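Arginine kinase (Anthopleura japonica, PDB 4RF6) catalyses the reversible transfer of the terminal phosphate of ATP to L-arginine, giving phosphoarginine and ADP, as a monomer built of two tandem arginine kinase repeats. Local coordinates at residues D59-S63 and G73-G77; V134-L138 and G273-S277; V490-T496 and E583-L587; T519-A523 and R604-A608. Residues are numbered along the deposited sequence.

Contact 1: residues D59-S63 and G73-G77; sequences DCINS and GVYAG
Three residues, Cys60, Tyr75 and Ser63, bury most of the surface where loop segment 73-77, extended at 74-76, lies against turn 59-63 of helix 57-66. Cys60 is central through its backbone: Tyr75 N donates to Cys60 O at 3.0 Å and 160°, while Val74 CA makes a CA-H...O contact of 3.2 Å with the same Cys60 O. Cys60 CA approaches Tyr75 O at 3.2 Å, so the two backbones run close, with CA atoms 5.0 Å apart for Cys60-Tyr75 and 4.6 Å for Ile61-Val74. Gly73 enters at phi/psi 91/10, where a CB would jam against the preceding carbonyl; Val74 and Tyr75 then extend near -130/150. The m rotamer of Tyr75 brings its ring alongside Ser63, whose OG meets the ring edge 3.7 Å from Tyr75 CE1 and is hydrogen-bonded to Phe201 O. Ile61 points away, yet its CG2 reaches Val74 CG1 at 4.1 Å. Helix 200-205 packs on the Tyr75 ring, and Phe89 touches Cys60 and Val74. Gly73, Val74 and Tyr75 belong by similarity to the substrate-binding loop, and Tyr75 approaches Cys278 and Glu232, also assigned to substrate, consistent with the guanidino-substrate site of phosphagen kinases.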
loop_
_atom_site.group_PDB
_atom_site.type_symbol
_atom_site.label_atom_id
_atom_site.label_comp_id
_atom_site.label_asym_id
_atom_site.label_seq_id
_atom_site.Cartn_x
_atom_site.Cartn_y
_atom_site.Cartn_z
ATOM N N ASP A 59 15.913 29.116 -27.721
ATOM C CA ASP A 59 16.143 28.370 -26.484
ATOM C C ASP A 59 14.831 27.792 -25.968
ATOM O O ASP A 59 14.780 26.665 -25.468
ATOM C CB ASP A 59 16.748 29.276 -25.409
ATOM C CG ASP A 59 18.179 29.672 -25.708
ATOM O OD1 ASP A 59 18.944 28.819 -26.202
ATOM O OD2 ASP A 59 18.536 30.839 -25.443
ATOM N N CYS A 60 13.768 28.578 -26.097
ATOM C CA CYS A 60 12.462 28.180 -25.591
ATOM C C CYS A 60 11.790 27.106 -26.439
ATOM O O CYS A 60 11.139 26.205 -25.909
ATOM C CB CYS A 60 11.551 29.398 -25.472
ATOM S SG CYS A 60 12.012 30.488 -24.110
ATOM N N ILE A 61 11.949 27.194 -27.755
ATOM C CA ILE A 61 11.245 26.279 -28.645
ATOM C C ILE A 61 12.063 25.044 -28.997
ATOM O O ILE A 61 11.562 24.146 -29.672
ATOM C CB ILE A 61 10.838 26.966 -29.964
ATOM C CG1 ILE A 61 12.085 27.324 -30.778
ATOM C CG2 ILE A 61 9.966 28.196 -29.690
ATOM C CD1 ILE A 61 11.777 27.811 -32.184
ATOM N N ASN A 62 13.315 24.996 -28.548
ATOM C CA ASN A 62 14.238 23.953 -29.007
ATOM C C ASN A 62 13.736 22.523 -28.821
ATOM O O ASN A 62 13.857 21.697 -29.731
ATOM C CB ASN A 62 15.619 24.097 -28.368
ATOM C CG ASN A 62 16.657 23.200 -29.027
ATOM O OD1 ASN A 62 16.839 23.239 -30.246
ATOM N ND2 ASN A 62 17.323 22.366 -28.229
ATOM N N SER A 63 13.175 22.228 -27.652
ATOM C CA SER A 63 12.746 20.862 -27.358
ATOM C C SER A 63 11.640 20.407 -28.308
ATOM O O SER A 63 11.606 19.245 -28.731
ATOM C CB SER A 63 12.287 20.733 -25.910
ATOM O OG SER A 63 11.984 19.386 -25.605
ATOM N N GLY A 73 5.918 21.496 -26.381
ATOM C CA GLY A 73 7.101 21.799 -27.167
ATOM C C GLY A 73 7.831 23.104 -26.896
ATOM O O GLY A 73 8.709 23.492 -27.676
ATOM N N VAL A 74 7.470 23.796 -25.817
ATOM C CA VAL A 74 8.260 24.945 -25.367
ATOM C C VAL A 74 8.529 24.875 -23.862
ATOM O O VAL A 74 7.732 24.313 -23.103
ATOM C CB VAL A 74 7.597 26.298 -25.696
ATOM C CG1 VAL A 74 7.266 26.401 -27.175
ATOM C CG2 VAL A 74 6.347 26.506 -24.854
ATOM N N TYR A 75 9.662 25.433 -23.448
ATOM C CA TYR A 75 9.968 25.615 -22.035
ATOM C C TYR A 75 10.413 27.060 -21.840
ATOM O O TYR A 75 11.023 27.649 -22.735
ATOM C CB TYR A 75 11.073 24.661 -21.581
ATOM C CG TYR A 75 10.690 23.192 -21.595
ATOM C CD1 TYR A 75 10.752 22.453 -22.768
ATOM C CD2 TYR A 75 10.288 22.545 -20.431
ATOM C CE1 TYR A 75 10.415 21.112 -22.789
ATOM C CE2 TYR A 75 9.944 21.202 -20.442
ATOM C CZ TYR A 75 10.010 20.492 -21.626
ATOM O OH TYR A 75 9.673 19.157 -21.648
ATOM N N ALA A 76 10.104 27.635 -20.680
ATOM C CA ALA A 76 10.540 28.998 -20.368
ATOM C C ALA A 76 11.841 28.972 -19.575
ATOM O O ALA A 76 11.929 28.304 -18.543
ATOM C CB ALA A 76 9.470 29.725 -19.591
ATOM N N GLY A 77 12.848 29.699 -20.047
ATOM C CA GLY A 77 14.136 29.699 -19.379
ATOM C C GLY A 77 14.094 30.555 -18.128
ATOM O O GLY A 77 14.907 30.390 -17.218
#

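Contact 2: residues V134-L138 and G273-S277; sequences VARSL and GYLTS
A buried cation-pi stack, assisted by water, joins the end of strand 127-136 in the first repeat's eight-stranded sheet to segment 273-277, which leaves strand 273-274. The backbone is extended over 134-138 and 274-276, while Gly273 has positive phi and Ser277 turns to helical angles; the closest CA atoms, of Arg136 and Tyr274, are 6.5 Å apart. Arg136 (m, m, t) folds its guanidinium flat over one face of the Tyr274 ring (m): centres lie 3.7 Å apart with planes at 8°, and Arg136 CD adds a CH-pi contact, 3.9 Å from the Tyr274 ring centroid. The charged end is held by Arg136 NH1 to Ala135 O at 2.9 Å, by Thr284 O and by a salt bridge to Glu344. Ala135 CB meets Thr276 CG2 at 3.8 Å. Water 1 bridges the backbones, accepting from Ser137 N at 3.0 Å and donating to Leu275 O at 2.8 Å; water 2 bridges the hydroxyls Ser137 OG (2.8 Å) and Ser277 OG (3.2 Å). Strand 127-136 is paired with strand 235-242 through Val134-Ile237 and Arg136-Leu235, while helix 246-264 packs on Val134 and Tyr274, and helix 149-163 on Leu138.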
loop_
_atom_site.group_PDB
_atom_site.type_symbol
_atom_site.label_atom_id
_atom_site.label_comp_id
_atom_site.label_asym_id
_atom_site.label_seq_id
_atom_site.Cartn_x
_atom_site.Cartn_y
_atom_site.Cartn_z
ATOM N N VAL A 134 3.077 19.277 -6.309
ATOM C CA VAL A 134 3.139 20.647 -6.809
ATOM C C VAL A 134 4.555 20.968 -7.275
ATOM O O VAL A 134 5.537 20.477 -6.714
ATOM C CB VAL A 134 2.687 21.702 -5.770
ATOM C CG1 VAL A 134 1.182 21.622 -5.533
ATOM C CG2 VAL A 134 3.455 21.533 -4.466
ATOM N N ALA A 135 4.643 21.781 -8.322
ATOM C CA ALA A 135 5.920 22.277 -8.815
ATOM C C ALA A 135 6.081 23.718 -8.347
ATOM O O ALA A 135 5.121 24.486 -8.374
ATOM C CB ALA A 135 5.955 22.214 -10.323
ATOM N N ARG A 136 7.285 24.080 -7.913
ATOM C CA ARG A 136 7.556 25.441 -7.457
ATOM C C ARG A 136 8.962 25.851 -7.886
ATOM O O ARG A 136 9.830 25.001 -8.082
ATOM C CB ARG A 136 7.432 25.541 -5.929
ATOM C CG ARG A 136 6.025 25.313 -5.349
ATOM C CD ARG A 136 5.093 26.472 -5.679
ATOM N NE ARG A 136 3.794 26.343 -5.019
ATOM C CZ ARG A 136 2.736 25.750 -5.565
ATOM N NH1 ARG A 136 2.820 25.225 -6.783
ATOM N NH2 ARG A 136 1.592 25.684 -4.896
ATOM N N SER A 137 9.182 27.152 -8.040
ATOM C CA SER A 137 10.514 27.672 -8.307
ATOM C C SER A 137 10.787 28.811 -7.328
ATOM O O SER A 137 9.872 29.561 -6.977
ATOM C CB SER A 137 10.631 28.152 -9.756
ATOM O OG SER A 137 10.386 27.099 -10.670
ATOM N N LEU A 138 12.034 28.928 -6.877
ATOM C CA LEU A 138 12.400 29.948 -5.893
ATOM C C LEU A 138 12.545 31.339 -6.511
ATOM O O LEU A 138 13.084 31.482 -7.613
ATOM C CB LEU A 138 13.707 29.586 -5.183
ATOM C CG LEU A 138 13.776 28.306 -4.351
ATOM C CD1 LEU A 138 15.101 28.238 -3.606
ATOM C CD2 LEU A 138 12.611 28.219 -3.381
ATOM N N GLY A 273 -0.061 32.360 -11.940
ATOM C CA GLY A 273 0.068 31.510 -10.767
ATOM C C GLY A 273 1.547 31.236 -10.547
ATOM O O GLY A 273 2.393 32.082 -10.856
ATOM N N TYR A 274 1.879 30.061 -10.028
ATOM C CA TYR A 274 3.285 29.709 -9.873
ATOM C C TYR A 274 3.954 29.424 -11.217
ATOM O O TYR A 274 3.421 28.690 -12.055
ATOM C CB TYR A 274 3.444 28.545 -8.894
ATOM C CG TYR A 274 3.007 28.946 -7.508
ATOM C CD1 TYR A 274 3.822 29.745 -6.714
ATOM C CD2 TYR A 274 1.766 28.566 -7.008
ATOM C CE1 TYR A 274 3.422 30.136 -5.453
ATOM C CE2 TYR A 274 1.359 28.953 -5.749
ATOM C CZ TYR A 274 2.189 29.743 -4.983
ATOM O OH TYR A 274 1.796 30.131 -3.726
ATOM N N LEU A 275 5.120 30.031 -11.417
ATOM C CA LEU A 275 5.865 29.874 -12.657
ATOM C C LEU A 275 6.618 28.561 -12.658
ATOM O O LEU A 275 7.212 28.168 -11.648
ATOM C CB LEU A 275 6.842 31.030 -12.836
ATOM C CG LEU A 275 6.147 32.387 -12.804
ATOM C CD1 LEU A 275 7.166 33.486 -12.887
ATOM C CD2 LEU A 275 5.153 32.500 -13.945
ATOM N N THR A 276 6.584 27.884 -13.800
ATOM C CA THR A 276 7.227 26.588 -13.956
ATOM C C THR A 276 7.909 26.552 -15.312
ATOM O O THR A 276 7.615 27.381 -16.177
ATOM C CB THR A 276 6.199 25.454 -13.884
ATOM O OG1 THR A 276 5.139 25.718 -14.810
ATOM C CG2 THR A 276 5.614 25.340 -12.483
ATOM N N SER A 277 8.806 25.592 -15.503
ATOM C CA SER A 277 9.554 25.475 -16.753
ATOM C C SER A 277 8.639 25.206 -17.945
ATOM O O SER A 277 8.744 25.859 -18.986
ATOM C CB SER A 277 10.601 24.369 -16.638
ATOM O OG SER A 277 11.433 24.569 -15.515
HETATM O O HOH W 1 6.921 28.919 -8.981
HETATM O O HOH W 2 11.969 25.881 -12.595
#

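Contact 3: residues V490-T496 and E583-L587; sequences VKGYALT and EEDQL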
loop_
_atom_site.group_PDB
_atom_site.type_symbol
_atom_site.label_atom_id
_atom_site.label_comp_id
_atom_site.label_asym_id
_atom_site.label_seq_id
_atom_site.Cartn_x
_atom_site.Cartn_y
_atom_site.Cartn_z
ATOM N N VAL A 490 -4.827 -8.824 18.036
ATOM C CA VAL A 490 -4.561 -7.845 19.091
ATOM C C VAL A 490 -5.841 -7.166 19.588
ATOM O O VAL A 490 -6.653 -6.681 18.793
ATOM C CB VAL A 490 -3.519 -6.794 18.633
ATOM C CG1 VAL A 490 -3.248 -5.793 19.738
ATOM C CG2 VAL A 490 -2.220 -7.472 18.223
ATOM N N LYS A 491 -6.024 -7.148 20.905
ATOM C CA LYS A 491 -7.238 -6.604 21.502
ATOM C C LYS A 491 -7.379 -5.117 21.193
ATOM O O LYS A 491 -6.386 -4.382 21.158
ATOM C CB LYS A 491 -7.247 -6.836 23.015
ATOM C CG LYS A 491 -8.597 -6.546 23.662
ATOM C CD LYS A 491 -8.570 -6.772 25.167
ATOM C CE LYS A 491 -9.924 -6.435 25.772
ATOM N NZ LYS A 491 -9.951 -6.665 27.237
ATOM N N GLY A 492 -8.607 -4.679 20.935
ATOM C CA GLY A 492 -8.858 -3.270 20.708
ATOM C C GLY A 492 -9.004 -2.910 19.243
ATOM O O GLY A 492 -9.221 -1.745 18.906
ATOM N N TYR A 493 -8.886 -3.907 18.370
ATOM C CA TYR A 493 -8.972 -3.662 16.938
ATOM C C TYR A 493 -10.023 -4.549 16.286
ATOM O O TYR A 493 -10.538 -5.476 16.903
ATOM C CB TYR A 493 -7.606 -3.894 16.291
ATOM C CG TYR A 493 -6.539 -2.976 16.829
ATOM C CD1 TYR A 493 -6.380 -1.695 16.314
ATOM C CD2 TYR A 493 -5.703 -3.380 17.862
ATOM C CE1 TYR A 493 -5.417 -0.846 16.808
ATOM C CE2 TYR A 493 -4.728 -2.542 18.358
ATOM C CZ TYR A 493 -4.593 -1.276 17.827
ATOM O OH TYR A 493 -3.629 -0.434 18.319
ATOM N N ALA A 494 -10.341 -4.260 15.030
ATOM C CA ALA A 494 -11.152 -5.176 14.233
ATOM C C ALA A 494 -10.333 -6.446 14.041
ATOM O O ALA A 494 -9.170 -6.522 14.469
ATOM C CB ALA A 494 -11.488 -4.555 12.892
ATOM N N LEU A 495 -10.914 -7.453 13.400
ATOM C CA LEU A 495 -10.101 -8.591 12.994
ATOM C C LEU A 495 -9.523 -8.229 11.631
ATOM O O LEU A 495 -9.883 -7.195 11.067
ATOM C CB LEU A 495 -10.920 -9.879 12.968
ATOM C CG LEU A 495 -11.380 -10.334 14.359
ATOM C CD1 LEU A 495 -12.526 -11.333 14.289
ATOM C CD2 LEU A 495 -10.213 -10.938 15.115
ATOM N N THR A 496 -8.613 -9.048 11.113
ATOM C CA THR A 496 -7.962 -8.762 9.832
ATOM C C THR A 496 -8.890 -8.338 8.670
ATOM O O THR A 496 -8.566 -7.390 7.945
ATOM C CB THR A 496 -7.030 -9.925 9.410
ATOM O OG1 THR A 496 -5.947 -10.018 10.350
ATOM C CG2 THR A 496 -6.452 -9.680 8.044
ATOM N N GLU A 583 -0.442 -11.060 8.402
ATOM C CA GLU A 583 -0.664 -11.970 7.286
ATOM C C GLU A 583 -2.167 -12.298 7.197
ATOM O O GLU A 583 -2.963 -11.450 6.782
ATOM C CB GLU A 583 0.193 -13.231 7.447
ATOM C CG GLU A 583 0.256 -14.125 6.209
ATOM C CD GLU A 583 -0.425 -15.467 6.418
ATOM O OE1 GLU A 583 -0.677 -15.833 7.588
ATOM O OE2 GLU A 583 -0.709 -16.148 5.410
ATOM N N GLU A 584 -2.565 -13.503 7.599
ATOM C CA GLU A 584 -3.986 -13.874 7.618
ATOM C C GLU A 584 -4.624 -13.437 8.934
ATOM O O GLU A 584 -5.749 -12.928 8.961
ATOM C CB GLU A 584 -4.160 -15.384 7.429
ATOM C CG GLU A 584 -5.617 -15.845 7.337
ATOM C CD GLU A 584 -5.747 -17.337 7.066
ATOM O OE1 GLU A 584 -4.705 -18.013 6.947
ATOM O OE2 GLU A 584 -6.888 -17.832 6.967
ATOM N N ASP A 585 -3.905 -13.671 10.026
ATOM C CA ASP A 585 -4.241 -13.075 11.308
ATOM C C ASP A 585 -3.207 -11.997 11.602
ATOM O O ASP A 585 -2.177 -11.903 10.923
ATOM C CB ASP A 585 -4.242 -14.127 12.420
ATOM C CG ASP A 585 -5.426 -15.066 12.333
ATOM O OD1 ASP A 585 -6.523 -14.668 12.778
ATOM O OD2 ASP A 585 -5.257 -16.195 11.821
ATOM N N GLN A 586 -3.481 -11.177 12.606
ATOM C CA GLN A 586 -2.574 -10.093 12.944
ATOM C C GLN A 586 -1.258 -10.668 13.452
ATOM O O GLN A 586 -0.182 -10.142 13.158
ATOM C CB GLN A 586 -3.254 -9.157 13.946
ATOM C CG GLN A 586 -4.462 -8.453 13.294
ATOM C CD GLN A 586 -5.503 -7.942 14.274
ATOM O OE1 GLN A 586 -5.246 -7.808 15.472
ATOM N NE2 GLN A 586 -6.693 -7.647 13.759
ATOM N N LEU A 587 -1.360 -11.784 14.172
ATOM C CA LEU A 587 -0.197 -12.498 14.683
ATOM C C LEU A 587 -0.256 -13.987 14.362
ATOM O O LEU A 587 -1.239 -14.665 14.691
ATOM C CB LEU A 587 -0.086 -12.322 16.195
ATOM C CG LEU A 587 0.157 -10.898 16.675
ATOM C CD1 LEU A 587 0.001 -10.794 18.177
ATOM C CD2 LEU A 587 1.553 -10.465 16.252
HETATM O O HOH W 3 -8.065 -11.711 12.190
#
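Gln586 pushes its side chain into the mouth of loop 490-496 and overlaps the backbone on both arms of that loop. Its carboxamide is used at both ends: Val490 N donates to Gln586 OE1 at 2.8 Å, and Gln586 NE2 donates to Ala494 O, also at 2.8 Å. Such bidentate use of an amide ties together two points of an irregular loop, here Val490, the first residue of a type II turn that ends at Tyr493, and Ala494, just after it; Gly492 has phi/psi 101/0. Farther along, Thr496 points toward segment 583-587, its CA 5.9 Å from that of Asp585, and Thr496 OG1 lies 3.2 Å from Glu584 O in a weak contact. The apolar share is small: Val490 CG2 rests on Leu587 CD1 at 4.0 Å, beside helix 501-516, which touches Leu587 through Val511 and Gln586 through Ile507. Within the second repeat, the contact links the loop after strand 479-488 to the loop leading into strand 587-594, the neighbour of 479-488 in the sheet. The chemistry implies that a buried carboxamide satisfies a backbone donor and an acceptor of a loop that is also bonded by Gln619 and Glu503.

Contact 4: residues T519-A523 and R604-A608; sequences TGDLA and RLCRA
In the second repeat, segment 519-523 connects helix 501-516 to strand 524-528, the outermost strand of the sheet, and its short 3-10 turn at 521-522 sets one acid and one leucine against the face of helix 598-616 formed by Arg604, Arg607 and Ala608, of which only Arg607 is exposed. Leu522 N bonds to Thr519 O at 3.2 Å to close the turn, with Gly520 at positive phi (67/-140); on the helix, Ala608 N bonds to Arg604 O at 3.2 Å. Leu522 and Ala608 have the nearest CA atoms, 7.2 Å apart. Leu522 (m, t) lays CD1 on Ala608 CB at 3.6 Å and CD2 on Arg604 CG at 3.8 Å, while Phe577 touches both Leu522 and Ala608. Asp521 takes the p rotamer. Its OD2 forms a long salt bridge to Arg604 NE (t, t, m) at 3.5 Å and accepts from water 5 at 2.5 Å; that water accepts from Arg604 NH2 at 3.0 Å. Arg604 NH1 bonds to Ser591 OG. Asp521 OD1 faces Arg607 NH2 (m, t, p) in the other salt bridge, modelled too short to be trusted. Arg607 NH2 also donates to water 4 at 3.3 Å, which donates to Thr519 O at 3.2 Å. Asp521 O is taken by Asn572 ND2. The chemistry implies a network in which Asp521 and water link the two arginines, with Glu593 the main partner of Arg604; the Arg607 side remains uncertain in detail.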
loop_
_atom_site.group_PDB
_atom_site.type_symbol
_atom_site.label_atom_id
_atom_site.label_comp_id
_atom_site.label_asym_id
_atom_site.label_seq_id
_atom_site.Cartn_x
_atom_site.Cartn_y
_atom_site.Cartn_z
ATOM N N THR A 519 14.228 -10.449 24.945
ATOM C CA THR A 519 15.607 -10.754 25.316
ATOM C C THR A 519 15.860 -12.257 25.330
ATOM O O THR A 519 14.954 -13.055 25.075
ATOM C CB THR A 519 15.933 -10.204 26.712
ATOM O OG1 THR A 519 15.024 -10.766 27.667
ATOM C CG2 THR A 519 15.804 -8.691 26.740
ATOM N N GLY A 520 17.092 -12.642 25.647
ATOM C CA GLY A 520 17.444 -14.047 25.724
ATOM C C GLY A 520 17.396 -14.710 24.362
ATOM O O GLY A 520 17.796 -14.113 23.360
ATOM N N ASP A 521 16.888 -15.939 24.321
ATOM C CA ASP A 521 16.818 -16.693 23.074
ATOM C C ASP A 521 15.690 -16.192 22.172
ATOM O O ASP A 521 15.532 -16.672 21.048
ATOM C CB ASP A 521 16.658 -18.190 23.352
ATOM C CG ASP A 521 15.358 -18.517 24.059
ATOM O OD1 ASP A 521 14.790 -17.615 24.711
ATOM O OD2 ASP A 521 14.905 -19.680 23.974
ATOM N N LEU A 522 14.911 -15.231 22.666
ATOM C CA LEU A 522 13.818 -14.647 21.884
ATOM C C LEU A 522 14.223 -13.377 21.129
ATOM O O LEU A 522 13.473 -12.883 20.284
ATOM C CB LEU A 522 12.605 -14.361 22.770
ATOM C CG LEU A 522 11.810 -15.574 23.252
ATOM C CD1 LEU A 522 10.594 -15.156 24.063
ATOM C CD2 LEU A 522 11.398 -16.433 22.066
ATOM N N ALA A 523 15.407 -12.852 21.434
ATOM C CA ALA A 523 15.908 -11.655 20.762
ATOM C C ALA A 523 16.080 -11.910 19.271
ATOM O O ALA A 523 16.509 -12.992 18.865
ATOM C CB ALA A 523 17.223 -11.211 21.373
ATOM N N ARG A 604 9.131 -22.130 25.158
ATOM C CA ARG A 604 9.574 -20.949 24.426
ATOM C C ARG A 604 8.370 -20.187 23.874
ATOM O O ARG A 604 8.307 -18.957 23.963
ATOM C CB ARG A 604 10.519 -21.345 23.289
ATOM C CG ARG A 604 11.043 -20.158 22.477
ATOM C CD ARG A 604 12.006 -20.593 21.376
ATOM N NE ARG A 604 12.920 -21.639 21.823
ATOM C CZ ARG A 604 12.822 -22.918 21.464
ATOM N NH1 ARG A 604 11.851 -23.312 20.647
ATOM N NH2 ARG A 604 13.693 -23.803 21.922
ATOM N N LEU A 605 7.411 -20.919 23.314
ATOM C CA LEU A 605 6.202 -20.301 22.775
ATOM C C LEU A 605 5.453 -19.493 23.834
ATOM O O LEU A 605 5.045 -18.353 23.586
ATOM C CB LEU A 605 5.265 -21.359 22.179
ATOM C CG LEU A 605 3.963 -20.757 21.643
ATOM C CD1 LEU A 605 4.256 -19.851 20.453
ATOM C CD2 LEU A 605 2.954 -21.833 21.270
ATOM N N CYS A 606 5.283 -20.088 25.013
ATOM C CA CYS A 606 4.559 -19.445 26.102
ATOM C C CYS A 606 5.246 -18.181 26.596
ATOM O O CYS A 606 4.588 -17.176 26.852
ATOM C CB CYS A 606 4.375 -20.415 27.262
ATOM S SG CYS A 606 3.043 -21.601 27.005
ATOM N N ARG A 607 6.566 -18.242 26.750
ATOM C CA ARG A 607 7.341 -17.079 27.172
ATOM C C ARG A 607 7.098 -15.893 26.237
ATOM O O ARG A 607 6.870 -14.765 26.682
ATOM C CB ARG A 607 8.831 -17.430 27.238
ATOM C CG ARG A 607 9.207 -18.227 28.491
ATOM C CD ARG A 607 10.494 -19.017 28.306
ATOM N NE ARG A 607 11.503 -18.226 27.614
ATOM C CZ ARG A 607 12.347 -18.717 26.716
ATOM N NH1 ARG A 607 12.311 -20.006 26.404
ATOM N NH2 ARG A 607 13.229 -17.920 26.136
ATOM N N ALA A 608 7.118 -16.160 24.937
ATOM C CA ALA A 608 6.911 -15.112 23.945
ATOM C C ALA A 608 5.461 -14.634 23.886
ATOM O O ALA A 608 5.198 -13.432 23.845
ATOM C CB ALA A 608 7.363 -15.585 22.591
HETATM O O HOH W 4 13.477 -14.864 27.277
HETATM O O HOH W 5 15.429 -22.122 23.698
#

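In the fold
Together the four contacts illustrate how chemistry follows place in a tandem kinase. Contacts 1 and 2 belong to the first repeat and touch, Ala76 N lying 2.8 Å from Ser277 O in a probable hydrogen bond, so the N-terminal helical region meets the loop after strand 273-274 of the catalytic domain near the predicted substrate site. Contacts 3 and 4 lie in the second repeat, across the chain's centre, their own centres about 21 Å apart and their segments alternating along the sequence. Both begin at loops flanking helix 501-516. All four are mainly buried; contacts 1 to 3 use backbone, cation-pi or carboxamide bonding, whereas contact 4 alone has an exposed touching residue, Arg607, with Asp521 partly exposed.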